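Local coordinates for putative exonuclease (Eubacterium rectale, PDB 3L0A), which is a putative exonuclease of the PDDEXK-like class that binds a zinc ion and probably acts as a hydrolase, at residues S60-Y65 and K92-I97. Sequence-based numbering, arbitrary orientation.
Sequences SYVDSY and KQAEEI
Tyr61 OH donates a hydrogen bond to Glu95 OE2. At 2.4 Å between Tyr61 OH and Glu95 OE2 the bond is very short, and the exact length deserves caution at this resolution. The carboxylate oxygen sits at the ring edge, in the ring plane, while the carboxylate as a whole is turned 45° from that plane. Tyr61 CG lies anti to the backbone N (chi1 -175°), which sends the ring toward helix 89-102. Glu95 starts off to one side; its chain, extended beyond CG, brings the carboxylate over to the phenol. On the way Glu95 CG passes 3.8 Å from Tyr61 CE1. Beside the polar pair the contact is apolar. Ala94 CB meets Tyr61 CD1 at 4.0 Å and Val62 CG2 at 4.2 Å. The axes of the two segments come to 10.1 Å and cross at -49°. Val62 touches Leu144 and Ile97 touches Val146, both on strand 140-147, so helices 54-67 and 89-102 both rest on the central sheet of the PDDEXK-like domain, away from the zinc site. Leu87 and residues of helix 70-76 pack on Tyr61 too. A phenylalanine at Tyr61 would probably keep the Ala94 packing but leave Glu95 OE2 without its phenol donor. The contact thus joins a buried apolar base to one hydrogen bond where exposed Glu95 meets buried Tyr61; if Glu95 is ionised, the phenol probably eases its charge.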
ATOM      1  N   SER A  60       6.102  15.935 -17.720  1.00 26.75           N
ATOM      2  CA  SER A  60       6.737  16.582 -18.900  1.00 27.58           C
ATOM      3  C   SER A  60       5.857  16.472 -20.199  1.00 27.31           C
ATOM      4  O   SER A  60       5.927  17.335 -21.123  1.00 26.43           O
ATOM      5  CB  SER A  60       8.145  16.041 -19.218  1.00 28.37           C
ATOM      6  OG  SER A  60       9.153  16.524 -18.340  1.00 30.85           O
ATOM      7  N   TYR A  61       5.037  15.429 -20.260  1.00 26.53           N
ATOM      8  CA  TYR A  61       4.182  15.200 -21.420  1.00 25.99           C
ATOM      9  C   TYR A  61       3.203  16.348 -21.500  1.00 25.88           C
ATOM     10  O   TYR A  61       2.979  16.918 -22.572  1.00 25.62           O
ATOM     11  CB  TYR A  61       3.419  13.873 -21.266  1.00 25.62           C
ATOM     12  CG  TYR A  61       2.570  13.445 -22.461  1.00 23.59           C
ATOM     13  CD1 TYR A  61       1.251  13.856 -22.597  1.00 23.59           C
ATOM     14  CD2 TYR A  61       3.072  12.594 -23.424  1.00 22.16           C
ATOM     15  CE1 TYR A  61       0.458  13.410 -23.660  1.00 20.14           C
ATOM     16  CE2 TYR A  61       2.295  12.142 -24.482  1.00 18.84           C
ATOM     17  CZ  TYR A  61       0.989  12.562 -24.605  1.00 21.40           C
ATOM     18  OH  TYR A  61       0.236  12.143 -25.688  1.00 18.00           O
ATOM     19  N   VAL A  62       2.657  16.681 -20.338  1.00 25.85           N
ATOM     20  CA  VAL A  62       1.711  17.751 -20.208  1.00 25.47           C
ATOM     21  C   VAL A  62       2.365  19.099 -20.445  1.00 26.01           C
ATOM     22  O   VAL A  62       1.774  19.937 -21.157  1.00 24.86           O
ATOM     23  CB  VAL A  62       1.014  17.720 -18.845  1.00 25.48           C
ATOM     24  CG1 VAL A  62       0.167  18.924 -18.715  1.00 25.83           C
ATOM     25  CG2 VAL A  62       0.170  16.401 -18.665  1.00 24.03           C
ATOM     26  N   ASP A  63       3.569  19.330 -19.904  1.00 25.59           N
ATOM     27  CA  ASP A  63       4.307  20.592 -20.228  1.00 26.19           C
ATOM     28  C   ASP A  63       4.451  20.735 -21.725  1.00 26.09           C
ATOM     29  O   ASP A  63       4.199  21.788 -22.336  1.00 26.75           O
ATOM     30  CB  ASP A  63       5.739  20.577 -19.687  1.00 26.70           C
ATOM     31  CG  ASP A  63       5.830  20.951 -18.254  1.00 28.46           C
ATOM     32  OD1 ASP A  63       4.927  21.642 -17.751  1.00 29.81           O
ATOM     33  OD2 ASP A  63       6.829  20.551 -17.622  1.00 33.55           O
ATOM     34  N   SER A  64       4.898  19.648 -22.327  1.00 25.98           N
ATOM     35  CA  SER A  64       5.123  19.647 -23.735  1.00 25.76           C
ATOM     36  C   SER A  64       3.853  19.921 -24.552  1.00 24.66           C
ATOM     37  O   SER A  64       3.931  20.580 -25.594  1.00 24.08           O
ATOM     38  CB  SER A  64       5.764  18.362 -24.190  1.00 26.09           C
ATOM     39  OG  SER A  64       6.302  18.641 -25.471  1.00 29.39           O
ATOM     40  N   TYR A  65       2.702  19.418 -24.096  1.00 23.44           N
ATOM     41  CA  TYR A  65       1.425  19.739 -24.773  1.00 22.47           C
ATOM     42  C   TYR A  65       1.231  21.259 -24.804  1.00 22.99           C
ATOM     43  O   TYR A  65       0.992  21.819 -25.883  1.00 23.33           O
ATOM     44  CB  TYR A  65       0.205  19.051 -24.140  1.00 21.86           C
ATOM     45  CG  TYR A  65      -1.085  19.535 -24.739  1.00 19.64           C
ATOM     46  CD1 TYR A  65      -1.510  19.082 -25.956  1.00 18.75           C
ATOM     47  CD2 TYR A  65      -1.829  20.493 -24.115  1.00 16.76           C
ATOM     48  CE1 TYR A  65      -2.654  19.563 -26.522  1.00 19.79           C
ATOM     49  CE2 TYR A  65      -2.955  20.963 -24.657  1.00 18.50           C
ATOM     50  CZ  TYR A  65      -3.364  20.500 -25.872  1.00 19.63           C
ATOM     51  OH  TYR A  65      -4.492  20.967 -26.413  1.00 16.44           O
ATOM     52  N   LYS A  92      -2.283   7.871 -21.601  1.00 23.95           N
ATOM     53  CA  LYS A  92      -3.678   8.012 -21.986  1.00 24.33           C
ATOM     54  C   LYS A  92      -4.434   8.768 -20.881  1.00 24.04           C
ATOM     55  O   LYS A  92      -5.320   9.576 -21.184  1.00 25.57           O
ATOM     56  CB  LYS A  92      -4.319   6.649 -22.300  1.00 25.34           C
ATOM     57  CG  LYS A  92      -3.831   5.946 -23.606  1.00 27.38           C
ATOM     58  CD  LYS A  92      -4.290   4.456 -23.630  1.00 29.68           C
ATOM     59  CE  LYS A  92      -4.244   3.736 -25.012  1.00 30.59           C
ATOM     60  NZ  LYS A  92      -5.585   3.782 -25.752  1.00 34.76           N
ATOM     61  N   GLN A  93      -4.106   8.539 -19.610  1.00 23.31           N
ATOM     62  CA  GLN A  93      -4.658   9.382 -18.545  1.00 23.58           C
ATOM     63  C   GLN A  93      -4.152  10.841 -18.591  1.00 22.87           C
ATOM     64  O   GLN A  93      -4.938  11.767 -18.392  1.00 20.33           O
ATOM     65  CB  GLN A  93      -4.333   8.812 -17.177  1.00 24.89           C
ATOM     66  CG  GLN A  93      -4.905   9.663 -16.013  1.00 26.75           C
ATOM     67  CD  GLN A  93      -4.520   9.058 -14.671  1.00 30.45           C
ATOM     68  OE1 GLN A  93      -3.336   8.924 -14.325  1.00 32.69           O
ATOM     69  NE2 GLN A  93      -5.520   8.665 -13.923  1.00 31.74           N
ATOM     70  N   ALA A  94      -2.842  11.051 -18.807  1.00 21.64           N
ATOM     71  CA  ALA A  94      -2.355  12.427 -19.046  1.00 21.50           C
ATOM     72  C   ALA A  94      -3.250  13.190 -20.025  1.00 21.58           C
ATOM     73  O   ALA A  94      -3.594  14.335 -19.775  1.00 23.02           O
ATOM     74  CB  ALA A  94      -0.944  12.416 -19.573  1.00 21.03           C
ATOM     75  N   GLU A  95      -3.628  12.595 -21.152  1.00 21.14           N
ATOM     76  CA  GLU A  95      -4.517  13.336 -22.080  1.00 21.46           C
ATOM     77  C   GLU A  95      -5.871  13.585 -21.455  1.00 21.05           C
ATOM     78  O   GLU A  95      -6.498  14.609 -21.730  1.00 21.20           O
ATOM     79  CB  GLU A  95      -4.632  12.652 -23.468  1.00 21.06           C
ATOM     80  CG  GLU A  95      -3.217  12.386 -24.056  1.00 22.04           C
ATOM     81  CD  GLU A  95      -3.176  12.216 -25.596  1.00 23.06           C
ATOM     82  OE1 GLU A  95      -4.166  11.790 -26.209  1.00 19.32           O
ATOM     83  OE2 GLU A  95      -2.116  12.484 -26.193  1.00 24.31           O
ATOM     84  N   GLU A  96      -6.325  12.669 -20.605  1.00 20.46           N
ATOM     85  CA  GLU A  96      -7.594  12.870 -19.893  1.00 21.04           C
ATOM     86  C   GLU A  96      -7.522  14.086 -18.994  1.00 19.32           C
ATOM     87  O   GLU A  96      -8.459  14.898 -18.919  1.00 18.56           O
ATOM     88  CB  GLU A  96      -8.011  11.636 -19.072  1.00 21.42           C
ATOM     89  CG  GLU A  96      -8.903  10.623 -19.849  1.00 26.89           C
ATOM     90  CD  GLU A  96      -9.194   9.307 -19.077  1.00 35.60           C
ATOM     91  OE1 GLU A  96      -8.639   9.088 -17.959  1.00 36.16           O
ATOM     92  OE2 GLU A  96      -9.977   8.485 -19.619  1.00 42.28           O
ATOM     93  N   ILE A  97      -6.406  14.192 -18.302  1.00 18.03           N
ATOM     94  CA  ILE A  97      -6.179  15.323 -17.418  1.00 17.34           C
ATOM     95  C   ILE A  97      -6.126  16.602 -18.251  1.00 16.46           C
ATOM     96  O   ILE A  97      -6.752  17.584 -17.891  1.00 17.38           O
ATOM     97  CB  ILE A  97      -4.891  15.192 -16.619  1.00 15.69           C
ATOM     98  CG1 ILE A  97      -4.945  13.977 -15.688  1.00 17.56           C
ATOM     99  CG2 ILE A  97      -4.670  16.428 -15.844  1.00 17.27           C
ATOM    100  CD1 ILE A  97      -3.607  13.570 -15.151  1.00 16.90           C
TER